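PDB 1LF6: glucoamylase from Thermoanaerobacterium thermosaccharolyticum, which hydrolyses alpha-1,4-glucans, probably removing terminal glucose residues one after another from the non-reducing ends as beta-D-glucose. Local coordinates for residues Gly41-Asn45 against Tyr46-Val50; Leu537-Arg541 against Leu542-Ser546; Asn288-Asn291 against Gly292-Ser296; Asp224-Arg227 against Gly228-Glu232; His338-Ser342 against Arg343-His347. One frame throughout, in Å; residues are numbered along the deposited sequence.

Contact 1. Residues Gly41-Asn45 against Tyr46-Val50; sequences GTANN and YVSKV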
loop_
_atom_site.group_PDB
_atom_site.type_symbol
_atom_site.label_atom_id
_atom_site.label_comp_id
_atom_site.label_asym_id
_atom_site.label_seq_id
_atom_site.Cartn_x
_atom_site.Cartn_y
_atom_site.Cartn_z
ATOM N N GLY A 41 -5.460 2.546 8.628
ATOM C CA GLY A 41 -5.237 2.263 10.032
ATOM C C GLY A 41 -5.641 0.885 10.508
ATOM O O GLY A 41 -6.295 0.123 9.804
ATOM N N THR A 42 -5.236 0.583 11.732
ATOM C CA THR A 42 -5.531 -0.686 12.369
ATOM C C THR A 42 -4.980 -0.560 13.783
ATOM O O THR A 42 -4.107 0.274 14.038
ATOM C CB THR A 42 -4.831 -1.857 11.639
ATOM O OG1 THR A 42 -5.301 -3.104 12.163
ATOM C CG2 THR A 42 -3.322 -1.772 11.812
ATOM N N ALA A 43 -5.496 -1.361 14.706
ATOM C CA ALA A 43 -5.005 -1.304 16.074
ATOM C C ALA A 43 -3.580 -1.832 16.053
ATOM O O ALA A 43 -3.256 -2.732 15.275
ATOM C CB ALA A 43 -5.875 -2.164 16.991
ATOM N N ASN A 44 -2.730 -1.263 16.898
ATOM C CA ASN A 44 -1.337 -1.683 16.969
ATOM C C ASN A 44 -1.163 -2.917 17.865
ATOM O O ASN A 44 -0.443 -2.896 18.864
ATOM C CB ASN A 44 -0.468 -0.509 17.451
ATOM C CG ASN A 44 0.980 -0.899 17.691
ATOM O OD1 ASN A 44 1.548 -1.722 16.977
ATOM N ND2 ASN A 44 1.589 -0.292 18.700
ATOM N N ASN A 45 -1.862 -3.987 17.500
ATOM C CA ASN A 45 -1.786 -5.261 18.211
ATOM C C ASN A 45 -2.286 -6.354 17.274
ATOM O O ASN A 45 -2.880 -6.056 16.238
ATOM C CB ASN A 45 -2.609 -5.243 19.517
ATOM C CG ASN A 45 -4.107 -5.067 19.289
ATOM O OD1 ASN A 45 -4.678 -4.037 19.635
ATOM N ND2 ASN A 45 -4.748 -6.080 18.724
ATOM N N TYR A 46 -2.049 -7.609 17.633
ATOM C CA TYR A 46 -2.461 -8.726 16.790
ATOM C C TYR A 46 -3.859 -9.268 17.066
ATOM O O TYR A 46 -4.385 -10.069 16.293
ATOM C CB TYR A 46 -1.431 -9.858 16.889
ATOM C CG TYR A 46 -0.072 -9.466 16.346
ATOM C CD1 TYR A 46 0.986 -9.152 17.202
ATOM C CD2 TYR A 46 0.142 -9.367 14.972
ATOM C CE1 TYR A 46 2.226 -8.747 16.697
ATOM C CE2 TYR A 46 1.370 -8.963 14.459
ATOM C CZ TYR A 46 2.406 -8.655 15.319
ATOM O OH TYR A 46 3.618 -8.260 14.799
ATOM N N VAL A 47 -4.467 -8.811 18.156
ATOM C CA VAL A 47 -5.805 -9.253 18.530
ATOM C C VAL A 47 -6.876 -8.685 17.598
ATOM O O VAL A 47 -7.669 -9.434 17.026
ATOM C CB VAL A 47 -6.141 -8.835 19.981
ATOM C CG1 VAL A 47 -7.495 -9.407 20.386
ATOM C CG2 VAL A 47 -5.048 -9.316 20.931
ATOM N N SER A 48 -6.897 -7.363 17.452
ATOM C CA SER A 48 -7.878 -6.699 16.597
ATOM C C SER A 48 -7.481 -6.849 15.133
ATOM O O SER A 48 -6.680 -6.067 14.616
ATOM C CB SER A 48 -7.971 -5.216 16.959
ATOM O OG SER A 48 -8.958 -4.561 16.172
ATOM N N LYS A 49 -8.048 -7.856 14.473
ATOM C CA LYS A 49 -7.740 -8.129 13.078
ATOM C C LYS A 49 -8.651 -7.401 12.092
ATOM O O LYS A 49 -9.348 -8.023 11.293
ATOM C CB LYS A 49 -7.785 -9.639 12.821
ATOM C CG LYS A 49 -6.864 -10.455 13.728
ATOM C CD LYS A 49 -6.698 -11.872 13.193
ATOM C CE LYS A 49 -6.116 -12.816 14.233
ATOM N NZ LYS A 49 -4.967 -12.262 14.984
ATOM N N VAL A 50 -8.632 -6.075 12.161
ATOM C CA VAL A 50 -9.425 -5.223 11.283
ATOM C C VAL A 50 -8.577 -4.047 10.799
ATOM O O VAL A 50 -7.921 -3.376 11.596
ATOM C CB VAL A 50 -10.661 -4.646 12.018
ATOM C CG1 VAL A 50 -11.369 -3.623 11.131
ATOM C CG2 VAL A 50 -11.619 -5.773 12.394
HETATM O O HOH W 1 -7.870 -3.028 14.380
#
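Thr42 and Val50 join the two ends of a short loop through a side-chain hydroxyl. Starting at the backbone, Thr42 CB lies 3.4 Å from Val50 O. Beyond it, OG1 stands anti to the backbone N (chi1 -171°), and this turns the hydroxyl to the same carbonyl. Thr42 OG1 donates to Val50 O at 2.7 Å, from a point 42° above the carbonyl plane. OG1 also takes a hydrogen bond from Lys311 NZ, which binds Ala43 O and Ser48 O as well. With a valine in its place the hydroxyl is gone, so Val50 O would probably lose this donor and Lys311 one of its acceptors. A water backs up the link. It accepts from Ala43 N at 2.9 Å, donates to Val50 O at 2.8 Å and bonds Ser48 OG. Next to this water, Ala43 CB packs on Ser48 CB at 3.7 Å. Farther round, Lys49 NZ donates to Tyr46 O at 2.6 Å, and Tyr46 OH bonds Glu309. The arrangement is a connection between the neighbouring antiparallel strands 39-42 and 51-55, with inverse gamma turns centred on Asn44 and Lys49, in the beta-sandwich part.

Contact 2. Residues Leu537-Arg541 against Leu542-Ser546; sequences LELVR and LGVKS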
loop_
_atom_site.group_PDB
_atom_site.type_symbol
_atom_site.label_atom_id
_atom_site.label_comp_id
_atom_site.label_asym_id
_atom_site.label_seq_id
_atom_site.Cartn_x
_atom_site.Cartn_y
_atom_site.Cartn_z
ATOM N N LEU A 537 21.029 3.283 -10.463
ATOM C CA LEU A 537 21.597 3.873 -9.255
ATOM C C LEU A 537 21.696 2.846 -8.134
ATOM O O LEU A 537 22.296 3.113 -7.088
ATOM C CB LEU A 537 20.777 5.086 -8.788
ATOM C CG LEU A 537 20.896 6.353 -9.647
ATOM C CD1 LEU A 537 19.977 7.436 -9.087
ATOM C CD2 LEU A 537 22.355 6.830 -9.680
ATOM N N GLU A 538 21.101 1.677 -8.351
ATOM C CA GLU A 538 21.159 0.606 -7.364
ATOM C C GLU A 538 22.605 0.159 -7.221
ATOM O O GLU A 538 23.010 -0.349 -6.171
ATOM C CB GLU A 538 20.299 -0.572 -7.804
ATOM C CG GLU A 538 18.815 -0.359 -7.586
ATOM C CD GLU A 538 18.442 -0.360 -6.120
ATOM O OE1 GLU A 538 18.607 0.685 -5.450
ATOM O OE2 GLU A 538 17.997 -1.420 -5.631
ATOM N N LEU A 539 23.371 0.354 -8.295
ATOM C CA LEU A 539 24.785 -0.001 -8.321
ATOM C C LEU A 539 25.522 0.720 -7.196
ATOM O O LEU A 539 26.318 0.115 -6.485
ATOM C CB LEU A 539 25.419 0.384 -9.666
ATOM C CG LEU A 539 25.086 -0.469 -10.898
ATOM C CD1 LEU A 539 25.457 0.300 -12.161
ATOM C CD2 LEU A 539 25.830 -1.805 -10.831
ATOM N N VAL A 540 25.254 2.013 -7.039
ATOM C CA VAL A 540 25.900 2.800 -5.990
ATOM C C VAL A 540 25.228 2.571 -4.628
ATOM O O VAL A 540 25.899 2.453 -3.602
ATOM C CB VAL A 540 25.884 4.313 -6.338
ATOM C CG1 VAL A 540 26.491 4.544 -7.730
ATOM C CG2 VAL A 540 24.475 4.845 -6.297
ATOM N N ARG A 541 23.900 2.500 -4.627
ATOM C CA ARG A 541 23.129 2.268 -3.410
ATOM C C ARG A 541 23.612 1.014 -2.671
ATOM O O ARG A 541 23.700 0.995 -1.441
ATOM C CB ARG A 541 21.648 2.114 -3.768
ATOM C CG ARG A 541 20.707 1.916 -2.585
ATOM C CD ARG A 541 20.785 3.069 -1.590
ATOM N NE ARG A 541 19.671 3.025 -0.647
ATOM C CZ ARG A 541 18.441 3.476 -0.895
ATOM N NH1 ARG A 541 17.501 3.376 0.034
ATOM N NH2 ARG A 541 18.147 4.050 -2.056
ATOM N N LEU A 542 23.929 -0.031 -3.427
ATOM C CA LEU A 542 24.386 -1.291 -2.840
ATOM C C LEU A 542 25.897 -1.395 -2.614
ATOM O O LEU A 542 26.373 -2.406 -2.102
ATOM C CB LEU A 542 23.914 -2.463 -3.705
ATOM C CG LEU A 542 22.418 -2.777 -3.593
ATOM C CD1 LEU A 542 21.943 -3.547 -4.815
ATOM C CD2 LEU A 542 22.179 -3.573 -2.312
ATOM N N GLY A 543 26.639 -0.351 -2.983
ATOM C CA GLY A 543 28.084 -0.350 -2.805
ATOM C C GLY A 543 28.858 -1.157 -3.832
ATOM O O GLY A 543 29.994 -1.586 -3.586
ATOM N N VAL A 544 28.242 -1.361 -4.992
ATOM C CA VAL A 544 28.852 -2.127 -6.072
ATOM C C VAL A 544 29.691 -1.222 -6.971
ATOM O O VAL A 544 30.720 -1.645 -7.499
ATOM C CB VAL A 544 27.758 -2.856 -6.892
ATOM C CG1 VAL A 544 28.372 -3.584 -8.077
ATOM C CG2 VAL A 544 27.031 -3.849 -5.988
ATOM N N LYS A 545 29.243 0.021 -7.138
ATOM C CA LYS A 545 29.956 1.015 -7.944
ATOM C C LYS A 545 30.098 2.292 -7.119
ATOM O O LYS A 545 29.284 2.547 -6.234
ATOM C CB LYS A 545 29.186 1.320 -9.231
ATOM C CG LYS A 545 29.101 0.148 -10.209
ATOM C CD LYS A 545 30.461 -0.165 -10.830
ATOM C CE LYS A 545 30.363 -1.304 -11.847
ATOM N NZ LYS A 545 31.669 -1.585 -12.514
ATOM N N SER A 546 31.131 3.084 -7.400
ATOM C CA SER A 546 31.368 4.337 -6.677
ATOM C C SER A 546 30.450 5.428 -7.201
ATOM O O SER A 546 30.206 5.507 -8.401
ATOM C CB SER A 546 32.819 4.788 -6.854
ATOM O OG SER A 546 33.711 3.758 -6.476
HETATM O O HOH W 2 28.582 3.001 -3.547
#
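Leu539 and Lys545 form the tight side of this helix end. Lys545 CG, anti to its carbonyl carbon (chi1 -66°), runs alongside Leu539. Leu539 CB is 3.7 Å from Lys545 CG, and Leu539 CD2 is 4.1 Å from Val544 CG1. Leu539 O takes two donors. Val544 N lies nearly in line with the C=O at 2.8 Å, though the bond is bent at the hydrogen (139°); Lys545 N comes from above the carbonyl plane at 3.0 Å. The Val544 bond and that from Gly543 N to Val540 O (3.0 Å), with the positive phi of Gly543 (78°), make a Schellman motif. With an alanine at Leu539, a gap is likely to open beside Lys545 CG and Val544 CG1. The other side is looser. A water donates to Val540 O (2.7 Å) and Lys545 O (2.8 Å), while Lys545 NZ salt-bridges Asp486. The chemistry implies that the carbonyls of Glu538, Leu539 and Val540 are satisfied locally, by backbone N-H groups (Leu542 N for Glu538 O) and one water.

Contact 3. Residues Asn288-Asn291 against Gly292-Ser296; sequences NNFN and GKANS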
loop_
_atom_site.group_PDB
_atom_site.type_symbol
_atom_site.label_atom_id
_atom_site.label_comp_id
_atom_site.label_asym_id
_atom_site.label_seq_id
_atom_site.Cartn_x
_atom_site.Cartn_y
_atom_site.Cartn_z
ATOM N N ASN A 288 13.635 5.555 17.028
ATOM C CA ASN A 288 14.651 6.598 17.116
ATOM C C ASN A 288 14.004 7.925 16.723
ATOM O O ASN A 288 13.217 7.985 15.774
ATOM C CB ASN A 288 15.814 6.310 16.159
ATOM C CG ASN A 288 16.479 4.974 16.431
ATOM O OD1 ASN A 288 16.864 4.674 17.564
ATOM N ND2 ASN A 288 16.631 4.168 15.389
ATOM N N ASN A 289 14.330 8.986 17.451
ATOM C CA ASN A 289 13.774 10.300 17.152
ATOM C C ASN A 289 14.845 11.206 16.568
ATOM O O ASN A 289 14.597 12.375 16.284
ATOM C CB ASN A 289 13.181 10.934 18.415
ATOM C CG ASN A 289 14.208 11.114 19.522
ATOM O OD1 ASN A 289 15.287 11.665 19.303
ATOM N ND2 ASN A 289 13.867 10.656 20.722
ATOM N N PHE A 290 16.039 10.649 16.392
ATOM C CA PHE A 290 17.174 11.381 15.839
ATOM C C PHE A 290 17.396 12.717 16.536
ATOM O O PHE A 290 17.340 13.776 15.910
ATOM C CB PHE A 290 16.976 11.599 14.336
ATOM C CG PHE A 290 16.730 10.329 13.575
ATOM C CD1 PHE A 290 15.445 9.807 13.472
ATOM C CD2 PHE A 290 17.786 9.627 13.010
ATOM C CE1 PHE A 290 15.217 8.600 12.819
ATOM C CE2 PHE A 290 17.568 8.418 12.357
ATOM C CZ PHE A 290 16.281 7.906 12.264
ATOM N N ASN A 291 17.651 12.653 17.841
ATOM C CA ASN A 291 17.888 13.847 18.642
ATOM C C ASN A 291 16.780 14.880 18.477
ATOM O O ASN A 291 17.043 16.078 18.412
ATOM C CB ASN A 291 19.234 14.473 18.270
ATOM C CG ASN A 291 20.406 13.596 18.657
ATOM O OD1 ASN A 291 20.593 13.277 19.832
ATOM N ND2 ASN A 291 21.205 13.200 17.669
ATOM N N GLY A 292 15.538 14.411 18.406
ATOM C CA GLY A 292 14.408 15.317 18.263
ATOM C C GLY A 292 14.145 15.839 16.859
ATOM O O GLY A 292 13.345 16.756 16.679
ATOM N N LYS A 293 14.804 15.265 15.860
ATOM C CA LYS A 293 14.606 15.713 14.488
ATOM C C LYS A 293 13.457 14.979 13.807
ATOM O O LYS A 293 12.876 15.481 12.843
ATOM C CB LYS A 293 15.888 15.527 13.672
ATOM C CG LYS A 293 17.008 16.475 14.056
ATOM C CD LYS A 293 18.193 16.329 13.115
ATOM C CE LYS A 293 19.279 17.334 13.445
ATOM N NZ LYS A 293 20.450 17.196 12.535
ATOM N N ALA A 294 13.134 13.790 14.306
ATOM C CA ALA A 294 12.049 12.991 13.741
ATOM C C ALA A 294 10.813 13.864 13.538
ATOM O O ALA A 294 10.381 14.559 14.457
ATOM C CB ALA A 294 11.729 11.821 14.667
ATOM N N ASN A 295 10.248 13.831 12.334
ATOM C CA ASN A 295 9.079 14.647 12.022
ATOM C C ASN A 295 7.802 13.830 11.842
ATOM O O ASN A 295 7.803 12.606 11.983
ATOM C CB ASN A 295 9.350 15.491 10.770
ATOM C CG ASN A 295 9.598 14.646 9.530
ATOM O OD1 ASN A 295 9.969 15.163 8.478
ATOM N ND2 ASN A 295 9.392 13.344 9.651
ATOM N N SER A 296 6.709 14.513 11.525
ATOM C CA SER A 296 5.425 13.848 11.358
ATOM C C SER A 296 5.402 12.812 10.241
ATOM O O SER A 296 4.862 11.718 10.415
ATOM C CB SER A 296 4.320 14.882 11.123
ATOM O OG SER A 296 4.521 15.572 9.904
#
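Asn289 and Phe290 meet Gly292 to Ala294 round a type I' beta turn, Phe290 to Lys293, just ahead of helix 296-306. Asn295 is at the N-cap position of that helix. Hydrogen bonds come first. Lys293 N closes the turn on Phe290 O at 2.9 Å, from 61° above the carbonyl plane. Ala294 N gives the straightest of the three bonds, to Asn289 O at 2.8 Å. The third uses a side chain: Gly292 N donates to Asn289 OD1 at 2.9 Å. Asn289 CG sits between its own N and carbonyl carbon (chi1 60°), which swings OD1 over the turn. Gly292 has positive phi, and any CB there would collide with Asn291 O.

Packing comes second. Asn288 CB lies over one face of the Phe290 ring, toward its rim. Tyr298 meets the ring edge-to-face, and Ala664 of helix 653-668 also touches Phe290. The turn thus lies at the surface but rests on the helical domain through this ring. Lys293 stretches out from the turn with its CB 3.2 Å from Phe290 O. Ala294 CB sits at the ring edge, near the ring plane, with Phe290 CD1 4.4 Å away.

Contact 4. Residues Asp224-Arg227 against Gly228-Glu232; sequences DSAR and GNIIE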
loop_
_atom_site.group_PDB
_atom_site.type_symbol
_atom_site.label_atom_id
_atom_site.label_comp_id
_atom_site.label_asym_id
_atom_site.label_seq_id
_atom_site.Cartn_x
_atom_site.Cartn_y
_atom_site.Cartn_z
ATOM N N ASP A 224 -35.522 -6.006 4.092
ATOM C CA ASP A 224 -34.693 -6.544 5.161
ATOM C C ASP A 224 -33.990 -7.820 4.719
ATOM O O ASP A 224 -33.513 -8.597 5.547
ATOM C CB ASP A 224 -35.536 -6.806 6.421
ATOM C CG ASP A 224 -36.628 -7.851 6.206
ATOM O OD1 ASP A 224 -37.476 -8.006 7.111
ATOM O OD2 ASP A 224 -36.643 -8.522 5.151
ATOM N N SER A 225 -33.915 -8.019 3.407
ATOM C CA SER A 225 -33.276 -9.202 2.842
ATOM C C SER A 225 -32.919 -8.989 1.372
ATOM O O SER A 225 -33.682 -8.384 0.619
ATOM C CB SER A 225 -34.213 -10.407 2.981
ATOM O OG SER A 225 -33.661 -11.568 2.390
ATOM N N ALA A 226 -31.751 -9.486 0.972
ATOM C CA ALA A 226 -31.283 -9.360 -0.407
ATOM C C ALA A 226 -29.973 -10.122 -0.591
ATOM O O ALA A 226 -29.258 -10.379 0.383
ATOM C CB ALA A 226 -31.089 -7.888 -0.764
ATOM N N ARG A 227 -29.665 -10.494 -1.833
ATOM C CA ARG A 227 -28.428 -11.214 -2.126
ATOM C C ARG A 227 -27.899 -10.894 -3.517
ATOM O O ARG A 227 -28.577 -11.117 -4.519
ATOM C CB ARG A 227 -28.625 -12.728 -1.984
ATOM C CG ARG A 227 -27.340 -13.514 -2.186
ATOM C CD ARG A 227 -27.440 -14.923 -1.649
ATOM N NE ARG A 227 -28.453 -15.702 -2.345
ATOM C CZ ARG A 227 -28.783 -16.948 -2.024
ATOM N NH1 ARG A 227 -28.173 -17.553 -1.013
ATOM N NH2 ARG A 227 -29.719 -17.587 -2.713
ATOM N N GLY A 228 -26.677 -10.372 -3.557
ATOM C CA GLY A 228 -26.037 -10.003 -4.808
ATOM C C GLY A 228 -25.214 -8.755 -4.553
ATOM O O GLY A 228 -24.563 -8.648 -3.508
ATOM N N ASN A 229 -25.217 -7.824 -5.501
ATOM C CA ASN A 229 -24.498 -6.567 -5.317
ATOM C C ASN A 229 -25.463 -5.676 -4.550
ATOM O O ASN A 229 -26.272 -4.957 -5.133
ATOM C CB ASN A 229 -24.132 -5.927 -6.658
ATOM C CG ASN A 229 -22.830 -6.467 -7.224
ATOM O OD1 ASN A 229 -22.792 -7.540 -7.817
ATOM N ND2 ASN A 229 -21.746 -5.723 -7.021
ATOM N N ILE A 230 -25.373 -5.738 -3.229
ATOM C CA ILE A 230 -26.277 -4.989 -2.376
ATOM C C ILE A 230 -25.686 -3.761 -1.698
ATOM O O ILE A 230 -24.475 -3.550 -1.688
ATOM C CB ILE A 230 -26.841 -5.905 -1.286
ATOM C CG1 ILE A 230 -25.712 -6.369 -0.365
ATOM C CG2 ILE A 230 -27.509 -7.115 -1.929
ATOM C CD1 ILE A 230 -26.172 -7.216 0.808
ATOM N N ILE A 231 -26.577 -2.958 -1.129
ATOM C CA ILE A 231 -26.211 -1.751 -0.402
ATOM C C ILE A 231 -27.117 -1.688 0.828
ATOM O O ILE A 231 -28.345 -1.636 0.714
ATOM C CB ILE A 231 -26.421 -0.502 -1.271
ATOM C CG1 ILE A 231 -25.530 -0.593 -2.512
ATOM C CG2 ILE A 231 -26.114 0.757 -0.460
ATOM C CD1 ILE A 231 -25.693 0.550 -3.465
ATOM N N GLU A 232 -26.511 -1.727 2.006
ATOM C CA GLU A 232 -27.278 -1.675 3.235
ATOM C C GLU A 232 -27.404 -0.225 3.678
ATOM O O GLU A 232 -26.454 0.366 4.188
ATOM C CB GLU A 232 -26.605 -2.552 4.298
ATOM C CG GLU A 232 -26.510 -3.999 3.832
ATOM C CD GLU A 232 -26.167 -4.986 4.928
ATOM O OE1 GLU A 232 -26.529 -6.175 4.772
ATOM O OE2 GLU A 232 -25.536 -4.591 5.937
#
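Ala226 and Ile230 make a small apolar contact at a bend where the chain passes from one beta-sheet to another. The motif is a beta-arch in the super beta-sandwich of the N-terminal part. Strand 225-228 belongs to the larger antiparallel sheet, and strand 230-236 to the seven-stranded one. The two arms do not pair with each other: no hydrogen bond links them. Each is held within its own sheet instead. Ala226 and Gly228 bond through their backbones to Gly168 and Asn166 of the neighbouring stretch, whereas strand 230-236 runs between strands 150-157 and 198-203.

Both side chains point into the bend. Tyr203 touches Ala226 and Ile230, and its hydroxyl hydrogen-bonds Arg227 N. Ile201 also packs on Ala226, and Pro157 on Ile230. The Arg227 side chain leaves on the outer, exposed side.

Gly228 makes the sharp change of direction possible. Its backbone angles (phi 144°, psi -140°) would press any CB against Arg227 O. Past the bend, Ile230 CG1 lies between its own N and carbonyl carbon (chi1 65°). The CG2 branch, beside the backbone N, is then the one that faces the first arm. Ile230 CG2 meets Ala226 CB at 3.8 Å and lies 4.0 Å from Arg227 N.

Contact 5. Residues His338-Ser342 against Arg343-His347; sequences HLVWS and RDLYH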
loop_
_atom_site.group_PDB
_atom_site.type_symbol
_atom_site.label_atom_id
_atom_site.label_comp_id
_atom_site.label_asym_id
_atom_site.label_seq_id
_atom_site.Cartn_x
_atom_site.Cartn_y
_atom_site.Cartn_z
ATOM N N HIS A 338 -1.801 -6.527 -2.589
ATOM C CA HIS A 338 -1.975 -7.170 -1.289
ATOM C C HIS A 338 -1.161 -8.454 -1.246
ATOM O O HIS A 338 -1.502 -9.396 -0.531
ATOM C CB HIS A 338 -3.449 -7.479 -1.021
ATOM C CG HIS A 338 -4.311 -6.259 -0.937
ATOM N ND1 HIS A 338 -4.666 -5.519 -2.045
ATOM C CD2 HIS A 338 -4.866 -5.631 0.126
ATOM C CE1 HIS A 338 -5.402 -4.488 -1.669
ATOM N NE2 HIS A 338 -5.538 -4.533 -0.355
ATOM N N LEU A 339 -0.086 -8.480 -2.024
ATOM C CA LEU A 339 0.797 -9.630 -2.079
ATOM C C LEU A 339 2.112 -9.248 -1.420
ATOM O O LEU A 339 2.356 -8.073 -1.146
ATOM C CB LEU A 339 1.035 -10.048 -3.533
ATOM C CG LEU A 339 -0.212 -10.549 -4.265
ATOM C CD1 LEU A 339 0.071 -10.704 -5.755
ATOM C CD2 LEU A 339 -0.648 -11.872 -3.654
ATOM N N VAL A 340 2.951 -10.244 -1.163
ATOM C CA VAL A 340 4.238 -10.010 -0.528
ATOM C C VAL A 340 5.356 -10.170 -1.543
ATOM O O VAL A 340 5.499 -11.226 -2.159
ATOM C CB VAL A 340 4.487 -11.015 0.640
ATOM C CG1 VAL A 340 5.814 -10.698 1.333
ATOM C CG2 VAL A 340 3.342 -10.957 1.642
ATOM N N TRP A 341 6.129 -9.108 -1.727
ATOM C CA TRP A 341 7.271 -9.122 -2.639
ATOM C C TRP A 341 8.531 -9.031 -1.796
ATOM O O TRP A 341 8.656 -8.164 -0.928
ATOM C CB TRP A 341 7.247 -7.918 -3.581
ATOM C CG TRP A 341 6.413 -8.071 -4.818
ATOM C CD1 TRP A 341 6.837 -8.497 -6.050
ATOM C CD2 TRP A 341 5.036 -7.712 -4.969
ATOM N NE1 TRP A 341 5.808 -8.410 -6.960
ATOM C CE2 TRP A 341 4.691 -7.933 -6.326
ATOM C CE3 TRP A 341 4.056 -7.218 -4.091
ATOM C CZ2 TRP A 341 3.407 -7.676 -6.825
ATOM C CZ3 TRP A 341 2.780 -6.962 -4.588
ATOM C CH2 TRP A 341 2.468 -7.192 -5.947
ATOM N N SER A 342 9.462 -9.933 -2.060
ATOM C CA SER A 342 10.726 -9.956 -1.358
ATOM C C SER A 342 11.407 -8.585 -1.441
ATOM O O SER A 342 11.980 -8.100 -0.454
ATOM C CB SER A 342 11.620 -11.031 -1.979
ATOM O OG SER A 342 12.953 -10.922 -1.533
ATOM N N ARG A 343 11.332 -7.965 -2.619
ATOM C CA ARG A 343 11.950 -6.660 -2.845
ATOM C C ARG A 343 11.341 -5.605 -1.926
ATOM O O ARG A 343 12.050 -4.977 -1.139
ATOM C CB ARG A 343 11.794 -6.253 -4.324
ATOM C CG ARG A 343 12.249 -4.828 -4.653
ATOM C CD ARG A 343 12.103 -4.516 -6.146
ATOM N NE ARG A 343 10.852 -5.048 -6.692
ATOM C CZ ARG A 343 10.764 -6.155 -7.421
ATOM N NH1 ARG A 343 11.853 -6.854 -7.711
ATOM N NH2 ARG A 343 9.582 -6.570 -7.845
ATOM N N ASP A 344 10.031 -5.421 -2.013
ATOM C CA ASP A 344 9.365 -4.432 -1.173
ATOM C C ASP A 344 9.588 -4.712 0.311
ATOM O O ASP A 344 9.863 -3.801 1.084
ATOM C CB ASP A 344 7.864 -4.389 -1.486
ATOM C CG ASP A 344 7.582 -3.936 -2.913
ATOM O OD1 ASP A 344 6.762 -3.013 -3.106
ATOM O OD2 ASP A 344 8.191 -4.503 -3.838
ATOM N N LEU A 345 9.476 -5.977 0.703
ATOM C CA LEU A 345 9.662 -6.367 2.098
ATOM C C LEU A 345 11.066 -5.982 2.573
ATOM O O LEU A 345 11.248 -5.475 3.680
ATOM C CB LEU A 345 9.437 -7.878 2.241
ATOM C CG LEU A 345 9.388 -8.510 3.634
ATOM C CD1 LEU A 345 8.321 -7.827 4.482
ATOM C CD2 LEU A 345 9.081 -9.999 3.500
ATOM N N TYR A 346 12.049 -6.224 1.717
ATOM C CA TYR A 346 13.446 -5.901 1.997
ATOM C C TYR A 346 13.594 -4.420 2.325
ATOM O O TYR A 346 14.217 -4.045 3.322
ATOM C CB TYR A 346 14.299 -6.260 0.769
ATOM C CG TYR A 346 15.701 -5.684 0.739
ATOM C CD1 TYR A 346 16.697 -6.149 1.604
ATOM C CD2 TYR A 346 16.040 -4.683 -0.174
ATOM C CE1 TYR A 346 17.997 -5.632 1.556
ATOM C CE2 TYR A 346 17.333 -4.160 -0.228
ATOM C CZ TYR A 346 18.306 -4.639 0.638
ATOM O OH TYR A 346 19.582 -4.125 0.581
ATOM N N HIS A 347 13.011 -3.578 1.481
ATOM C CA HIS A 347 13.085 -2.139 1.673
ATOM C C HIS A 347 12.340 -1.709 2.932
ATOM O O HIS A 347 12.816 -0.859 3.686
ATOM C CB HIS A 347 12.534 -1.437 0.432
ATOM C CG HIS A 347 13.394 -1.624 -0.783
ATOM N ND1 HIS A 347 14.709 -1.207 -0.831
ATOM C CD2 HIS A 347 13.139 -2.202 -1.981
ATOM C CE1 HIS A 347 15.225 -1.518 -2.007
ATOM N NE2 HIS A 347 14.292 -2.122 -2.725
#
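Trp341 and Ser342 start a helix with ordinary backbone bonds. Leu345 N donates to Trp341 O at 2.8 Å, nearly straight, and Tyr346 N donates to Ser342 O at 2.9 Å. Trp341 stands at the N-cap position. Apolar contact is slight: Val340 CG1 touches Leu345 CD2 at 4.0 Å, beside Tyr367 of helix 358-375. Helix 342-355 is one of those that build the (alpha/alpha) barrel of family 15 glucoamylases, and its first turn faces the probable active site. Trp341 NE1 hydrogen-bonds Glu438, the likely proton donor.

Polar groups flank the Trp341 side chain. Asp344 runs alongside it, with OD2 3.6 Å from Trp341 CB. The carboxylate plane is 35° from the ring plane. Arg343 bends at chi3 (41°) and brings NH2 to 3.8 Å from Trp341 CD1, its guanidinium turned 44° from the indole. Arg343 NH1 has firmer partners, a salt bridge to Asp396 and a hydrogen bond to Gln394. Arg343 NE and Asp344 OD2 form a long salt bridge at 3.9 Å.

Along the chain the order is contact 1, contact 4, contact 3, contact 5, contact 2. Contacts 1 and 4 reach the same seven-stranded sheet, contact 1 at its edge strand 39-42; their centres are about 28 Å apart. Contact 3 follows helix 269-284 and leads into helix 296-306, in the passage from sandwich to barrel. Contacts 5 and 2 have centres about 21 Å apart and touch where Leu542 CD2 packs on Tyr346 OH at 3.9 Å. Contacts 2 and 4 are the farthest apart, about 55 Å between centres. Contacts 1 and 4 thus shape turns of the sandwich, whereas contacts 5 and 2 pack together in the helical part that carries the probable catalytic residues.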